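Local coordinates for protein xylan esterase 1 (Thermoanaerobacterium sp. 'JW/SL YS485', PDB 3FCY) that probably hydrolyses acetyl esters such as those of acetylated xylan, as a family 7 carbohydrate esterase with an alpha/beta-hydrolase fold, at residues E48-Y53 with V279-K284; F75-A80 with D126-V131; A97-P102 with G134-A139; D170-M175 with F271-Y276. One frame throughout, in Å; residues are numbered along the deposited sequence.

Contact 1. Residues E48-Y53 with V279-K284; sequences EDFDEY and VKNLAK
The aromatic ring of F50 supplies most of the apolar contact, its leading atoms lodging against the side chains of N281 and L282. CZ of F50 lies 3.5 Å from L282 CD2 and 3.6 Å from N281 CB, both of which approach the ring obliquely, while L282 CG sits at its edge, in plane. The leucine lies roughly perpendicular to the phenylalanine. F50 reaches across because its CG is anti to the backbone N (chi1 -174°), which sends the ring straight out from the first turn of its helix.

The charged interactions run along one side of this apolar patch. K284 NZ stands 3.8 Å from D51 OD2, a long salt bridge, and also 3.9 Å from F50 CE2. The ammonium is held more firmly within its own segment, since K284 NZ donates to N281 O at 3.1 Å, almost in line with the carbonyl bond. D51 OD2 also forms a salt bridge with R285, so K284 is probably its weaker partner.

Hydrogen bonds hold the side-chain amide of N281: OD1 accepts from K280 NZ, which comes from above the carbonyl plane, and ND2 donates to G275 O. Behind the contact, L282 packs on F181 of helix 176-192 and on A216 and A219 of helix 209-220, so that residues 279-284 lie between the start of helix 50-62 and those two helices.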
loop_
_atom_site.group_PDB
_atom_site.type_symbol
_atom_site.label_atom_id
_atom_site.label_comp_id
_atom_site.label_asym_id
_atom_site.label_seq_id
_atom_site.Cartn_x
_atom_site.Cartn_y
_atom_site.Cartn_z
ATOM N N GLU A 48 40.710 9.942 7.820
ATOM C CA GLU A 48 42.124 10.100 7.507
ATOM C C GLU A 48 42.982 9.054 8.194
ATOM O O GLU A 48 44.050 8.702 7.702
ATOM C CB GLU A 48 42.601 11.496 7.904
ATOM C CG GLU A 48 42.496 12.497 6.774
ATOM C CD GLU A 48 43.290 12.060 5.557
ATOM O OE1 GLU A 48 44.529 11.933 5.668
ATOM O OE2 GLU A 48 42.673 11.834 4.493
ATOM N N ASP A 49 42.512 8.554 9.332
ATOM C CA ASP A 49 43.246 7.542 10.082
ATOM C C ASP A 49 42.631 6.161 9.868
ATOM O O ASP A 49 42.775 5.270 10.708
ATOM C CB ASP A 49 43.234 7.895 11.573
ATOM C CG ASP A 49 41.833 7.872 12.168
ATOM O OD1 ASP A 49 40.879 8.249 11.453
ATOM O OD2 ASP A 49 41.688 7.490 13.349
ATOM N N PHE A 50 41.952 5.992 8.735
ATOM C CA PHE A 50 41.302 4.727 8.394
ATOM C C PHE A 50 42.244 3.538 8.568
ATOM O O PHE A 50 41.912 2.558 9.239
ATOM C CB PHE A 50 40.799 4.760 6.944
ATOM C CG PHE A 50 39.992 3.548 6.552
ATOM C CD1 PHE A 50 38.642 3.458 6.877
ATOM C CD2 PHE A 50 40.591 2.482 5.888
ATOM C CE1 PHE A 50 37.899 2.324 6.550
ATOM C CE2 PHE A 50 39.854 1.337 5.556
ATOM C CZ PHE A 50 38.508 1.260 5.889
ATOM N N ASP A 51 43.422 3.626 7.956
ATOM C CA ASP A 51 44.402 2.550 8.033
ATOM C C ASP A 51 44.864 2.287 9.458
ATOM O O ASP A 51 44.935 1.136 9.886
ATOM C CB ASP A 51 45.600 2.867 7.130
ATOM C CG ASP A 51 45.267 2.722 5.654
ATOM O OD1 ASP A 51 46.015 3.267 4.814
ATOM O OD2 ASP A 51 44.260 2.053 5.334
ATOM N N GLU A 52 45.178 3.348 10.195
ATOM C CA GLU A 52 45.623 3.187 11.574
ATOM C C GLU A 52 44.514 2.553 12.406
ATOM O O GLU A 52 44.760 1.665 13.222
ATOM C CB GLU A 52 46.003 4.538 12.184
ATOM C CG GLU A 52 47.124 5.264 11.460
ATOM C CD GLU A 52 46.618 6.273 10.446
ATOM O OE1 GLU A 52 45.951 5.869 9.465
ATOM O OE2 GLU A 52 46.891 7.480 10.636
ATOM N N TYR A 53 43.288 3.023 12.192
ATOM C CA TYR A 53 42.118 2.516 12.907
ATOM C C TYR A 53 42.021 1.002 12.774
ATOM O O TYR A 53 41.894 0.284 13.768
ATOM C CB TYR A 53 40.853 3.160 12.336
ATOM C CG TYR A 53 39.550 2.618 12.888
ATOM C CD1 TYR A 53 39.001 3.123 14.070
ATOM C CD2 TYR A 53 38.837 1.637 12.197
ATOM C CE1 TYR A 53 37.763 2.668 14.545
ATOM C CE2 TYR A 53 37.601 1.173 12.664
ATOM C CZ TYR A 53 37.070 1.694 13.831
ATOM O OH TYR A 53 35.836 1.268 14.267
ATOM N N VAL A 279 32.408 -0.678 3.657
ATOM C CA VAL A 279 33.191 -1.666 2.915
ATOM C C VAL A 279 33.857 -1.141 1.648
ATOM O O VAL A 279 34.865 -1.698 1.202
ATOM C CB VAL A 279 32.354 -2.920 2.545
ATOM C CG1 VAL A 279 31.919 -3.636 3.812
ATOM C CG2 VAL A 279 31.153 -2.533 1.691
ATOM N N LYS A 280 33.319 -0.075 1.064
ATOM C CA LYS A 280 33.932 0.464 -0.141
ATOM C C LYS A 280 35.315 1.011 0.211
ATOM O O LYS A 280 36.166 1.156 -0.664
ATOM C CB LYS A 280 33.070 1.575 -0.754
ATOM C CG LYS A 280 33.455 2.978 -0.319
ATOM C CD LYS A 280 32.590 4.027 -0.987
ATOM C CE LYS A 280 33.106 5.423 -0.687
ATOM N NZ LYS A 280 33.302 5.641 0.774
ATOM N N ASN A 281 35.537 1.313 1.492
ATOM C CA ASN A 281 36.830 1.839 1.930
ATOM C C ASN A 281 37.824 0.713 2.212
ATOM O O ASN A 281 39.033 0.889 2.061
ATOM C CB ASN A 281 36.681 2.710 3.185
ATOM C CG ASN A 281 35.959 4.027 2.914
ATOM O OD1 ASN A 281 36.010 4.563 1.809
ATOM N ND2 ASN A 281 35.301 4.562 3.937
ATOM N N LEU A 282 37.313 -0.440 2.625
ATOM C CA LEU A 282 38.157 -1.596 2.912
ATOM C C LEU A 282 38.486 -2.349 1.623
ATOM O O LEU A 282 39.499 -3.040 1.534
ATOM C CB LEU A 282 37.435 -2.551 3.872
ATOM C CG LEU A 282 37.329 -2.175 5.350
ATOM C CD1 LEU A 282 36.413 -3.155 6.079
ATOM C CD2 LEU A 282 38.724 -2.188 5.965
ATOM N N ALA A 283 37.615 -2.201 0.632
ATOM C CA ALA A 283 37.745 -2.879 -0.651
ATOM C C ALA A 283 39.137 -2.897 -1.279
ATOM O O ALA A 283 39.519 -3.887 -1.901
ATOM C CB ALA A 283 36.746 -2.295 -1.640
ATOM N N LYS A 284 39.897 -1.820 -1.114
ATOM C CA LYS A 284 41.229 -1.747 -1.711
ATOM C C LYS A 284 42.222 -2.766 -1.155
ATOM O O LYS A 284 43.255 -3.020 -1.771
ATOM C CB LYS A 284 41.805 -0.337 -1.550
ATOM C CG LYS A 284 42.211 0.014 -0.132
ATOM C CD LYS A 284 42.739 1.434 -0.048
ATOM C CE LYS A 284 43.151 1.782 1.376
ATOM N NZ LYS A 284 42.013 1.638 2.332
#

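Contact 2. Residues F75-A80 with D126-V131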
loop_
_atom_site.group_PDB
_atom_site.type_symbol
_atom_site.label_atom_id
_atom_site.label_comp_id
_atom_site.label_asym_id
_atom_site.label_seq_id
_atom_site.Cartn_x
_atom_site.Cartn_y
_atom_site.Cartn_z
ATOM N N PHE A 75 21.926 -32.220 14.040
ATOM C CA PHE A 75 21.758 -32.513 12.616
ATOM C C PHE A 75 22.968 -33.349 12.196
ATOM O O PHE A 75 24.106 -32.880 12.273
ATOM C CB PHE A 75 21.732 -31.220 11.793
ATOM C CG PHE A 75 21.531 -31.446 10.313
ATOM C CD1 PHE A 75 20.247 -31.505 9.769
ATOM C CD2 PHE A 75 22.623 -31.624 9.468
ATOM C CE1 PHE A 75 20.053 -31.734 8.406
ATOM C CE2 PHE A 75 22.442 -31.858 8.102
ATOM C CZ PHE A 75 21.150 -31.913 7.570
ATOM N N GLN A 76 22.724 -34.572 11.742
ATOM C CA GLN A 76 23.808 -35.461 11.340
ATOM C C GLN A 76 23.582 -36.182 10.016
ATOM O O GLN A 76 22.478 -36.625 9.717
ATOM C CB GLN A 76 24.041 -36.511 12.430
ATOM C CG GLN A 76 24.575 -35.956 13.738
ATOM C CD GLN A 76 25.974 -35.398 13.590
ATOM O OE1 GLN A 76 26.857 -36.057 13.037
ATOM N NE2 GLN A 76 26.188 -34.186 14.088
ATOM N N VAL A 77 24.647 -36.291 9.228
ATOM C CA VAL A 77 24.615 -36.998 7.954
ATOM C C VAL A 77 25.791 -37.969 7.997
ATOM O O VAL A 77 26.736 -37.767 8.757
ATOM C CB VAL A 77 24.772 -36.044 6.747
ATOM C CG1 VAL A 77 23.517 -35.188 6.598
ATOM C CG2 VAL A 77 26.004 -35.171 6.926
ATOM N N SER A 78 25.737 -39.016 7.183
ATOM C CA SER A 78 26.796 -40.023 7.180
ATOM C C SER A 78 28.051 -39.643 6.405
ATOM O O SER A 78 29.123 -40.199 6.653
ATOM C CB SER A 78 26.249 -41.345 6.629
ATOM O OG SER A 78 25.820 -41.199 5.283
ATOM N N PHE A 79 27.928 -38.690 5.484
ATOM C CA PHE A 79 29.059 -38.290 4.652
ATOM C C PHE A 79 29.840 -37.064 5.115
ATOM O O PHE A 79 30.737 -36.592 4.412
ATOM C CB PHE A 79 28.577 -38.074 3.221
ATOM C CG PHE A 79 27.467 -37.076 3.107
ATOM C CD1 PHE A 79 27.743 -35.727 2.928
ATOM C CD2 PHE A 79 26.145 -37.483 3.203
ATOM C CE1 PHE A 79 26.714 -34.798 2.845
ATOM C CE2 PHE A 79 25.107 -36.561 3.121
ATOM C CZ PHE A 79 25.391 -35.218 2.942
ATOM N N ALA A 80 29.509 -36.552 6.295
ATOM C CA ALA A 80 30.209 -35.389 6.824
ATOM C C ALA A 80 29.955 -35.226 8.316
ATOM O O ALA A 80 29.039 -35.830 8.871
ATOM C CB ALA A 80 29.771 -34.126 6.082
ATOM N N ASP A 126 21.188 -26.974 3.192
ATOM C CA ASP A 126 21.529 -26.226 1.987
ATOM C C ASP A 126 22.994 -25.794 1.905
ATOM O O ASP A 126 23.413 -25.175 0.926
ATOM C CB ASP A 126 20.595 -25.017 1.829
ATOM C CG ASP A 126 20.654 -24.071 3.009
ATOM O OD1 ASP A 126 21.661 -23.340 3.141
ATOM O OD2 ASP A 126 19.689 -24.065 3.806
ATOM N N LYS A 127 23.772 -26.124 2.934
ATOM C CA LYS A 127 25.195 -25.803 2.939
ATOM C C LYS A 127 25.925 -27.002 2.335
ATOM O O LYS A 127 27.092 -26.909 1.947
ATOM C CB LYS A 127 25.713 -25.582 4.369
ATOM C CG LYS A 127 25.014 -24.478 5.161
ATOM C CD LYS A 127 25.130 -23.122 4.477
ATOM C CE LYS A 127 24.459 -22.020 5.299
ATOM N NZ LYS A 127 23.014 -22.293 5.557
ATOM N N LEU A 128 25.218 -28.126 2.250
ATOM C CA LEU A 128 25.793 -29.362 1.731
ATOM C C LEU A 128 26.079 -29.385 0.234
ATOM O O LEU A 128 26.735 -30.305 -0.253
ATOM C CB LEU A 128 24.894 -30.549 2.095
ATOM C CG LEU A 128 24.684 -30.785 3.595
ATOM C CD1 LEU A 128 23.707 -31.943 3.800
ATOM C CD2 LEU A 128 26.032 -31.075 4.265
ATOM N N ASN A 129 25.597 -28.393 -0.504
ATOM C CA ASN A 129 25.863 -28.373 -1.936
ATOM C C ASN A 129 27.365 -28.211 -2.167
ATOM O O ASN A 129 27.919 -28.795 -3.096
ATOM C CB ASN A 129 25.064 -27.258 -2.629
ATOM C CG ASN A 129 25.394 -25.876 -2.104
ATOM O OD1 ASN A 129 25.720 -25.701 -0.933
ATOM N ND2 ASN A 129 25.282 -24.877 -2.970
ATOM N N TYR A 130 28.033 -27.436 -1.314
ATOM C CA TYR A 130 29.477 -27.273 -1.453
ATOM C C TYR A 130 30.221 -28.436 -0.798
ATOM O O TYR A 130 31.351 -28.752 -1.176
ATOM C CB TYR A 130 29.947 -25.941 -0.862
ATOM C CG TYR A 130 29.724 -24.779 -1.801
ATOM C CD1 TYR A 130 28.504 -24.099 -1.824
ATOM C CD2 TYR A 130 30.718 -24.389 -2.701
ATOM C CE1 TYR A 130 28.278 -23.058 -2.721
ATOM C CE2 TYR A 130 30.504 -23.351 -3.605
ATOM C CZ TYR A 130 29.280 -22.689 -3.607
ATOM O OH TYR A 130 29.061 -21.652 -4.483
ATOM N N VAL A 131 29.592 -29.078 0.181
ATOM C CA VAL A 131 30.220 -30.223 0.829
ATOM C C VAL A 131 30.284 -31.325 -0.232
ATOM O O VAL A 131 31.221 -32.121 -0.260
ATOM C CB VAL A 131 29.401 -30.715 2.055
ATOM C CG1 VAL A 131 30.000 -32.009 2.604
ATOM C CG2 VAL A 131 29.405 -29.642 3.146
#
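F79 and L128 cross obliquely, the phenyl ring turning an edge, not a face, to the leucine. CZ of F79 lies 3.8 Å from L128 CD1, and CE1 of F79 is 4.0 Å from L128 CD2, so the two methyls of the leucine meet neighbouring atoms of the same ring edge. V131 CG1 joins them near the ring plane, 4.3 Å from F79 CE1.

One ring face is covered from within the same segment: V77 CG2 stands over the ring centre, 4.0 Å above the plane of F79. The torsion of F79 (chi1 56°), with CG between the backbone N and the carbonyl carbon, folds the ring back under this valine. V77 also uses its other branch, CG1, which lies 4.3 Å from L128 CD1.

The second aromatic ring, F75, is likewise met at its edge, with CE2 4.5 Å from L128 CD1; F75 stacks in addition on W124. At the far end A80 CB approaches V131 CG1 at 4.1 Å. Five apolar pairs and no hydrogen bond make up the contact. F79, V77 and L128 also pack on A133, L342 and M338 of a second subunit. The loop joining antiparallel strands 69-72 and 80-88 thus packs on the short, weakly bonded helix 128-131 that precedes strand 136-140, at the antiparallel edge of the alpha/beta-hydrolase sheet and at the subunit interface.

Contact 3. Residues A97-P102 with G134-A139; sequences AKYIKP and GFTVVA
Y99 lays its ring beside T136 and V138 with CG anti to the backbone N (chi1 168°), while T136 keeps OG1 beside its own N and leaves CG2 against the tyrosine ring. As a result T136 CG2 meets the ring at its edge and in its plane, 3.5 Å from Y99 CE1. V138 CG2 comes to 4.0 Å from Y99 CD1, and its other branch, V138 CG1, rests 3.8 Å from A97 CB. The polar ends converge as well: Y99 OH and T136 OG1 are both hydrogen-bonded to E196 OE2, so one carboxylate oxygen fixes two side chains from adjacent strands.

The backbones carry the rest. Strands 97-102 and 136-139 run at 172° to each other, and K98 with A139 and I100 with V137 form hydrogen-bonded antiparallel pairs around the non-hydrogen-bonded pair of Y99 and V138. I100 N donates to V137 O at 2.8 Å in a nearly straight bond (172° at the hydrogen), and V137 N returns one to I100 O at 2.9 Å. K98 N and A139 O are 2.8 Å apart, with the donor above the carbonyl plane. Beyond the paired residues P102 CD touches F135 O at 3.4 Å.

G134, with positive phi, is the C-prime residue of a Schellman motif that ends helix 128-131 and lets the chain turn into the strand. This antiparallel pairing beside strand 108-114 corresponds to that of antiparallel strand beta2 with beta4 in the canonical alpha/beta-hydrolase numbering.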
loop_
_atom_site.group_PDB
_atom_site.type_symbol
_atom_site.label_atom_id
_atom_site.label_comp_id
_atom_site.label_asym_id
_atom_site.label_seq_id
_atom_site.Cartn_x
_atom_site.Cartn_y
_atom_site.Cartn_z
ATOM N N ALA A 97 29.233 -20.366 14.764
ATOM C CA ALA A 97 29.216 -20.643 13.337
ATOM C C ALA A 97 28.972 -22.126 13.119
ATOM O O ALA A 97 29.451 -22.962 13.891
ATOM C CB ALA A 97 30.548 -20.243 12.696
ATOM N N LYS A 98 28.200 -22.447 12.086
ATOM C CA LYS A 98 27.957 -23.837 11.741
ATOM C C LYS A 98 29.262 -24.270 11.091
ATOM O O LYS A 98 29.928 -23.461 10.450
ATOM C CB LYS A 98 26.805 -23.965 10.734
ATOM C CG LYS A 98 25.411 -23.859 11.342
ATOM C CD LYS A 98 24.336 -24.038 10.268
ATOM C CE LYS A 98 22.959 -24.244 10.885
ATOM N NZ LYS A 98 22.564 -23.113 11.770
ATOM N N TYR A 99 29.628 -25.534 11.259
ATOM C CA TYR A 99 30.869 -26.057 10.690
ATOM C C TYR A 99 30.634 -27.474 10.186
ATOM O O TYR A 99 30.363 -28.387 10.968
ATOM C CB TYR A 99 31.972 -26.018 11.761
ATOM C CG TYR A 99 33.255 -26.771 11.451
ATOM C CD1 TYR A 99 33.826 -26.750 10.178
ATOM C CD2 TYR A 99 33.931 -27.458 12.463
ATOM C CE1 TYR A 99 35.047 -27.395 9.919
ATOM C CE2 TYR A 99 35.145 -28.099 12.219
ATOM C CZ TYR A 99 35.698 -28.063 10.948
ATOM O OH TYR A 99 36.908 -28.684 10.725
ATOM N N ILE A 100 30.714 -27.641 8.868
ATOM C CA ILE A 100 30.504 -28.938 8.239
ATOM C C ILE A 100 31.801 -29.390 7.577
ATOM O O ILE A 100 32.362 -28.696 6.727
ATOM C CB ILE A 100 29.393 -28.875 7.175
ATOM C CG1 ILE A 100 28.150 -28.194 7.760
ATOM C CG2 ILE A 100 29.048 -30.282 6.711
ATOM C CD1 ILE A 100 27.055 -27.924 6.741
ATOM N N LYS A 101 32.265 -30.566 7.979
ATOM C CA LYS A 101 33.506 -31.126 7.471
ATOM C C LYS A 101 33.231 -32.426 6.727
ATOM O O LYS A 101 32.668 -33.367 7.291
ATOM C CB LYS A 101 34.454 -31.381 8.646
ATOM C CG LYS A 101 35.803 -31.949 8.279
ATOM C CD LYS A 101 36.591 -32.279 9.539
ATOM C CE LYS A 101 37.925 -32.926 9.203
ATOM N NZ LYS A 101 38.672 -33.298 10.438
ATOM N N PRO A 102 33.620 -32.495 5.445
ATOM C CA PRO A 102 33.390 -33.715 4.668
ATOM C C PRO A 102 34.262 -34.861 5.176
ATOM O O PRO A 102 35.388 -34.642 5.629
ATOM C CB PRO A 102 33.758 -33.290 3.247
ATOM C CG PRO A 102 34.858 -32.296 3.476
ATOM C CD PRO A 102 34.333 -31.482 4.642
ATOM N N GLY A 134 33.328 -31.411 -1.903
ATOM C CA GLY A 134 34.496 -31.685 -1.081
ATOM C C GLY A 134 34.985 -30.529 -0.224
ATOM O O GLY A 134 36.064 -30.606 0.364
ATOM N N PHE A 135 34.200 -29.458 -0.155
ATOM C CA PHE A 135 34.562 -28.287 0.642
ATOM C C PHE A 135 34.180 -28.447 2.105
ATOM O O PHE A 135 33.255 -29.187 2.439
ATOM C CB PHE A 135 33.809 -27.034 0.179
ATOM C CG PHE A 135 34.431 -26.306 -0.973
ATOM C CD1 PHE A 135 34.535 -24.916 -0.935
ATOM C CD2 PHE A 135 34.824 -26.976 -2.128
ATOM C CE1 PHE A 135 35.016 -24.198 -2.034
ATOM C CE2 PHE A 135 35.308 -26.270 -3.236
ATOM C CZ PHE A 135 35.401 -24.876 -3.187
ATOM N N THR A 136 34.908 -27.743 2.968
ATOM C CA THR A 136 34.560 -27.678 4.375
ATOM C C THR A 136 33.716 -26.408 4.285
ATOM O O THR A 136 34.096 -25.468 3.580
ATOM C CB THR A 136 35.783 -27.413 5.284
ATOM O OG1 THR A 136 36.333 -28.660 5.711
ATOM C CG2 THR A 136 35.380 -26.602 6.520
ATOM N N VAL A 137 32.562 -26.379 4.947
ATOM C CA VAL A 137 31.710 -25.193 4.888
ATOM C C VAL A 137 31.435 -24.631 6.277
ATOM O O VAL A 137 31.060 -25.366 7.194
ATOM C CB VAL A 137 30.354 -25.498 4.193
ATOM C CG1 VAL A 137 29.476 -24.239 4.167
ATOM C CG2 VAL A 137 30.599 -25.997 2.773
ATOM N N VAL A 138 31.626 -23.323 6.416
ATOM C CA VAL A 138 31.406 -22.631 7.681
ATOM C C VAL A 138 30.445 -21.465 7.449
ATOM O O VAL A 138 30.566 -20.744 6.463
ATOM C CB VAL A 138 32.739 -22.081 8.252
ATOM C CG1 VAL A 138 32.496 -21.397 9.593
ATOM C CG2 VAL A 138 33.746 -23.216 8.412
ATOM N N ALA A 139 29.482 -21.298 8.352
ATOM C CA ALA A 139 28.503 -20.214 8.254
ATOM C C ALA A 139 28.414 -19.536 9.618
ATOM O O ALA A 139 27.873 -20.103 10.567
ATOM C CB ALA A 139 27.142 -20.767 7.846
#

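Contact 4. Residues D170-M175 with F271-Y276; sequences DDADNM and FTKLGY
K273, near the end of helix 267-274, crosses to D170 as a fully extended chain, CG anti to its backbone N (chi1 -166°) and every later torsion extended. CB points toward residues 170-175 and starts the chain in that direction. CG is the first atom to touch, 4.0 Å from M175 SD, where the methionine runs at a slant across the lysine. CD carries the chain on to CE, which lies 3.9 Å from A172 CA and also close to D170 O. NZ ends on D170 O at 2.5 Å, meeting the carbonyl nearly end-on (171° at the oxygen); the pairing is clear, although so short a length is doubtful in its exact value. A second carbonyl, that of L168, also takes NZ, so two backbone oxygens hold the ammonium.

The loop that offers D170 O leads from strand 136-140 to helix 176-192 of the alpha/beta-hydrolase fold. It is shaped by an Asx turn, D171 OD2 accepting from D173 N at 3.0 Å, and by N174 ND2, which donates to D170 OD1 at 2.8 Å from above the carboxylate plane. L274 lies about 10 Å, side chain to side chain, from Y117, a predicted substrate-binding residue.

M175 is bent at chi3 (77°), which packs its CE methyl on the backbone carbonyl of K273, 3.7 Å from K273 O. Apolar contacts flank the lysine: M175 CE loosely meets L274 CD2, and A172 CB approaches the ring of Y276 obliquely, 3.8 Å from CE2. Y276 stacks on Y53, and its hydroxyl is hydrogen-bonded to D49 OD1.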
loop_
_atom_site.group_PDB
_atom_site.type_symbol
_atom_site.label_atom_id
_atom_site.label_comp_id
_atom_site.label_asym_id
_atom_site.label_seq_id
_atom_site.Cartn_x
_atom_site.Cartn_y
_atom_site.Cartn_z
ATOM N N ASP A 170 29.589 6.526 20.537
ATOM C CA ASP A 170 30.620 6.091 21.475
ATOM C C ASP A 170 31.945 6.259 20.724
ATOM O O ASP A 170 31.961 6.773 19.603
ATOM C CB ASP A 170 30.426 4.604 21.794
ATOM C CG ASP A 170 31.121 4.177 23.074
ATOM O OD1 ASP A 170 32.278 4.589 23.297
ATOM O OD2 ASP A 170 30.507 3.413 23.852
ATOM N N ASP A 171 33.056 5.840 21.324
ATOM C CA ASP A 171 34.340 5.943 20.635
ATOM C C ASP A 171 34.303 5.084 19.371
ATOM O O ASP A 171 33.702 4.008 19.369
ATOM C CB ASP A 171 35.483 5.465 21.529
ATOM C CG ASP A 171 36.840 5.661 20.879
ATOM O OD1 ASP A 171 37.286 6.825 20.775
ATOM O OD2 ASP A 171 37.456 4.659 20.458
ATOM N N ALA A 172 34.941 5.553 18.303
ATOM C CA ALA A 172 34.955 4.814 17.041
ATOM C C ALA A 172 35.373 3.351 17.203
ATOM O O ALA A 172 34.856 2.471 16.507
ATOM C CB ALA A 172 35.872 5.507 16.037
ATOM N N ASP A 173 36.299 3.089 18.121
ATOM C CA ASP A 173 36.773 1.724 18.345
ATOM C C ASP A 173 35.725 0.827 19.012
ATOM O O ASP A 173 35.961 -0.365 19.198
ATOM C CB ASP A 173 38.049 1.727 19.201
ATOM C CG ASP A 173 39.245 2.358 18.490
ATOM O OD1 ASP A 173 40.343 2.368 19.084
ATOM O OD2 ASP A 173 39.097 2.844 17.348
ATOM N N ASN A 174 34.576 1.396 19.373
ATOM C CA ASN A 174 33.516 0.621 20.022
ATOM C C ASN A 174 32.310 0.393 19.111
ATOM O O ASN A 174 31.256 -0.073 19.559
ATOM C CB ASN A 174 33.058 1.309 21.313
ATOM C CG ASN A 174 34.184 1.469 22.321
ATOM O OD1 ASN A 174 34.967 0.542 22.550
ATOM N ND2 ASN A 174 34.264 2.644 22.940
ATOM N N MET A 175 32.462 0.723 17.833
ATOM C CA MET A 175 31.376 0.533 16.878
ATOM C C MET A 175 31.189 -0.967 16.668
ATOM O O MET A 175 32.143 -1.683 16.371
ATOM C CB MET A 175 31.710 1.253 15.574
ATOM C CG MET A 175 31.689 2.768 15.743
ATOM S SD MET A 175 32.295 3.678 14.325
ATOM C CE MET A 175 30.888 3.572 13.224
ATOM N N PHE A 271 28.887 10.892 8.840
ATOM C CA PHE A 271 29.227 10.047 7.705
ATOM C C PHE A 271 30.708 9.689 7.641
ATOM O O PHE A 271 31.064 8.630 7.136
ATOM C CB PHE A 271 28.766 10.694 6.400
ATOM C CG PHE A 271 27.285 10.586 6.172
ATOM C CD1 PHE A 271 26.466 11.709 6.243
ATOM C CD2 PHE A 271 26.703 9.347 5.916
ATOM C CE1 PHE A 271 25.086 11.597 6.065
ATOM C CE2 PHE A 271 25.324 9.226 5.737
ATOM C CZ PHE A 271 24.515 10.352 5.812
ATOM N N THR A 272 31.569 10.561 8.158
ATOM C CA THR A 272 33.000 10.275 8.160
ATOM C C THR A 272 33.246 9.124 9.126
ATOM O O THR A 272 34.014 8.207 8.836
ATOM C CB THR A 272 33.833 11.499 8.614
ATOM O OG1 THR A 272 33.689 12.556 7.654
ATOM C CG2 THR A 272 35.305 11.133 8.740
ATOM N N LYS A 273 32.587 9.175 10.278
ATOM C CA LYS A 273 32.732 8.124 11.273
ATOM C C LYS A 273 32.197 6.806 10.714
ATOM O O LYS A 273 32.779 5.740 10.944
ATOM C CB LYS A 273 31.990 8.506 12.550
ATOM C CG LYS A 273 32.347 7.643 13.740
ATOM C CD LYS A 273 31.858 8.285 15.024
ATOM C CE LYS A 273 32.247 7.466 16.243
ATOM N NZ LYS A 273 31.798 8.144 17.491
ATOM N N LEU A 274 31.091 6.878 9.976
ATOM C CA LEU A 274 30.517 5.678 9.364
ATOM C C LEU A 274 31.497 5.160 8.309
ATOM O O LEU A 274 31.416 4.012 7.868
ATOM C CB LEU A 274 29.166 5.995 8.713
ATOM C CG LEU A 274 27.986 6.264 9.658
ATOM C CD1 LEU A 274 26.766 6.683 8.852
ATOM C CD2 LEU A 274 27.683 5.018 10.477
ATOM N N GLY A 275 32.422 6.024 7.906
ATOM C CA GLY A 275 33.416 5.645 6.917
ATOM C C GLY A 275 34.290 4.502 7.398
ATOM O O GLY A 275 34.841 3.751 6.593
ATOM N N TYR A 276 34.421 4.362 8.714
ATOM C CA TYR A 276 35.230 3.291 9.286
ATOM C C TYR A 276 34.668 1.914 8.966
ATOM O O TYR A 276 35.415 0.934 8.888
ATOM C CB TYR A 276 35.323 3.433 10.806
ATOM C CG TYR A 276 36.215 4.552 11.278
ATOM C CD1 TYR A 276 37.581 4.559 10.976
ATOM C CD2 TYR A 276 35.706 5.592 12.048
ATOM C CE1 TYR A 276 38.415 5.580 11.439
ATOM C CE2 TYR A 276 36.527 6.615 12.511
ATOM C CZ TYR A 276 37.879 6.602 12.205
ATOM O OH TYR A 276 38.683 7.618 12.669
#

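Overall arrangement
The four contacts form two touching pairs on opposite sides of the chain's centre. Contacts 2 and 3, centres about 8 Å apart, share the antiparallel end of the sheet: I100 packs on V131, and helix 128-131 leads into strand 136-140. Contact 1 joins the start of helix 50-62 to helix 279-282, contact 4 sets loop 170-175 on helix 267-274, and D49 and Y53 link the two by hydrogen bonds to Y276 and A172. Contacts 1, 2 and 3 are buried and contact 4 only partly. Contact 3 alone pairs backbone with backbone; contact 2 is purely apolar and adjoins another subunit; contact 1 adds a long salt bridge; contact 4 depends on a lysine-to-carbonyl bond.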